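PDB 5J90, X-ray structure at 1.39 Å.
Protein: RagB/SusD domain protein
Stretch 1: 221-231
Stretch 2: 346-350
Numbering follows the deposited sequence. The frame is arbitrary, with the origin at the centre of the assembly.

Stretch 1, residues 221-231: LAKTEAEKAVA
Stretch 2 346-350: GWNMG

Residues 221-231 form a continuous stretch of α-helix that begins earlier in the chain, with phi/psi near -65/-40, relaxing to -76/-22 at A231, and i to i+4 hydrogen bonds from E225 N to L221 O (2.9 Å) through A231 N to E227 O (2.9 Å); the bond from V230 N to A226 O is weak at 3.3 Å. The second stretch has no regular secondary structure. G346 (85/14) leaves a preceding helix through a Schellman motif, after which W347 is extended (-86/162), N348 lies at -79/87, and M349 (-111/-12) leads to G350 (76/94). This segment advances along the helix in the same direction: CA atoms pair K223 with W347 at 6.8 Å, E227 with N348 at 5.9 Å and V230 with M349 at 6.3 Å.

W347 (chi1 -60°, chi2 -10°) lays its indole against A222, K223 and A226. K223 CG sits 3.7 Å from the centroid of the W347 five-membered ring, 14° off its normal, a CH-pi contact over the face. A222 CB meets W347 CH2 at 3.8 Å, and A226 CB, directed toward the loop, meets W347 CZ3 at 3.6 Å.

E227 (m, t, chi3 -26°) anchors the loop backbone. N348 N donates to E227 OE2 at 2.8 Å with an N-H...O angle of 163°, while K223 NZ, at the end of a t, t, t, m chain, forms a salt bridge with E227 OE1 at 2.9 Å. The two carboxylate oxygens thus join the loop to the same lysine whose CG lies over one face of the indole. A water bridges the backbones further, donating to E227 O and N348 O, both at 2.8 Å.

M349 (m, m, chi3 103°) starts with CA-to-CB pointing away, yet its chain folds back to bring CE 3.8 Å from V230 CG2 and 4.1 Å from A226 CB. V230 (chi1 169°) also places CG1 3.6 Å from N348 O.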

# COMPACT_ATOMS: atom_id res chain seq x y z
N LEU A 221 14.76 4.90 4.35
CA LEU A 221 15.35 3.83 5.15
C LEU A 221 16.05 2.81 4.27
O LEU A 221 17.10 2.29 4.63
CB LEU A 221 14.29 3.14 6.00
CG LEU A 221 14.82 2.07 6.96
CD1 LEU A 221 15.82 2.67 7.94
CD2 LEU A 221 13.67 1.40 7.71
N ALA A 222 15.47 2.54 3.10
CA ALA A 222 16.12 1.67 2.12
C ALA A 222 17.52 2.16 1.80
O ALA A 222 18.49 1.39 1.85
CB ALA A 222 15.27 1.58 0.86
N LYS A 223 17.63 3.44 1.50
CA LYS A 223 18.93 4.01 1.16
C LYS A 223 19.91 3.91 2.34
O LYS A 223 21.07 3.52 2.16
CB LYS A 223 18.77 5.45 0.71
CG LYS A 223 20.08 6.14 0.36
CD LYS A 223 19.79 7.56 -0.14
CE LYS A 223 21.07 8.33 -0.47
NZ LYS A 223 21.91 8.56 0.73
N THR A 224 19.43 4.26 3.52
CA THR A 224 20.26 4.22 4.71
C THR A 224 20.80 2.81 4.96
O THR A 224 22.01 2.61 5.16
CB THR A 224 19.48 4.72 5.94
OG1 THR A 224 19.16 6.11 5.77
CG2 THR A 224 20.30 4.53 7.20
N GLU A 225 19.92 1.82 4.93
CA GLU A 225 20.34 0.46 5.24
C GLU A 225 21.18 -0.15 4.10
O GLU A 225 22.14 -0.88 4.36
CB GLU A 225 19.13 -0.42 5.58
CG GLU A 225 18.43 0.01 6.87
CD GLU A 225 19.25 -0.22 8.13
OE1 GLU A 225 20.23 -0.99 8.10
OE2 GLU A 225 18.89 0.34 9.19
N ALA A 226 20.86 0.18 2.86
CA ALA A 226 21.64 -0.33 1.72
C ALA A 226 23.06 0.23 1.75
O ALA A 226 24.05 -0.48 1.55
CB ALA A 226 20.98 0.03 0.40
N GLU A 227 23.17 1.52 2.01
CA GLU A 227 24.49 2.14 2.08
C GLU A 227 25.30 1.63 3.28
O GLU A 227 26.50 1.43 3.16
CB GLU A 227 24.38 3.67 2.02
CG GLU A 227 23.94 4.11 0.63
CD GLU A 227 23.84 5.60 0.44
OE1 GLU A 227 23.64 6.33 1.43
OE2 GLU A 227 23.95 6.03 -0.72
N LYS A 228 24.64 1.37 4.41
CA LYS A 228 25.31 0.75 5.56
C LYS A 228 25.92 -0.61 5.19
O LYS A 228 27.06 -0.92 5.58
CB LYS A 228 24.33 0.54 6.72
CG LYS A 228 24.09 1.75 7.60
CD LYS A 228 22.91 1.52 8.58
CE LYS A 228 23.11 0.30 9.46
NZ LYS A 228 21.91 0.09 10.33
N ALA A 229 25.17 -1.41 4.45
CA ALA A 229 25.62 -2.75 4.06
C ALA A 229 26.94 -2.69 3.31
O ALA A 229 27.87 -3.47 3.58
CB ALA A 229 24.55 -3.45 3.21
N VAL A 230 27.02 -1.76 2.37
CA VAL A 230 28.18 -1.63 1.50
C VAL A 230 29.34 -0.96 2.24
O VAL A 230 30.50 -1.29 2.02
CB VAL A 230 27.79 -0.84 0.22
CG1 VAL A 230 29.03 -0.46 -0.58
CG2 VAL A 230 26.84 -1.67 -0.62
N ALA A 231 29.01 -0.05 3.16
CA ALA A 231 30.02 0.72 3.88
C ALA A 231 30.74 -0.06 4.99
O ALA A 231 31.84 0.33 5.41
CB ALA A 231 29.38 1.99 4.47
N GLY A 346 21.19 5.93 -7.56
CA GLY A 346 22.13 6.96 -7.15
C GLY A 346 22.79 6.73 -5.81
O GLY A 346 23.39 7.63 -5.23
N TRP A 347 22.69 5.50 -5.29
CA TRP A 347 23.22 5.19 -3.97
C TRP A 347 24.70 4.81 -4.00
O TRP A 347 25.23 4.44 -5.04
CB TRP A 347 22.42 4.05 -3.34
CG TRP A 347 20.96 4.32 -3.15
CD1 TRP A 347 20.31 5.52 -3.30
CD2 TRP A 347 19.97 3.37 -2.78
NE1 TRP A 347 18.97 5.36 -3.03
CE2 TRP A 347 18.74 4.05 -2.71
CE3 TRP A 347 20.01 1.99 -2.49
CZ2 TRP A 347 17.55 3.40 -2.36
CZ3 TRP A 347 18.82 1.36 -2.14
CH2 TRP A 347 17.62 2.05 -2.09
N ASN A 348 25.34 4.87 -2.84
CA ASN A 348 26.78 4.59 -2.73
C ASN A 348 27.06 3.10 -2.72
O ASN A 348 27.18 2.49 -1.64
CB ASN A 348 27.36 5.22 -1.46
CG ASN A 348 27.40 6.72 -1.51
OD1 ASN A 348 27.32 7.32 -2.58
ND2 ASN A 348 27.54 7.34 -0.35
N MET A 349 27.19 2.53 -3.91
CA MET A 349 27.25 1.08 -4.07
C MET A 349 28.61 0.55 -4.51
O MET A 349 28.84 -0.65 -4.46
CB MET A 349 26.19 0.61 -5.07
CG MET A 349 24.75 0.85 -4.62
SD MET A 349 24.22 -0.26 -3.28
CE MET A 349 24.30 0.82 -1.86
N GLY A 350 29.51 1.43 -4.95
CA GLY A 350 30.78 0.98 -5.50
C GLY A 350 30.56 0.44 -6.90
O GLY A 350 30.20 -0.72 -7.09
O HOH W 1 27.81 2.85 1.10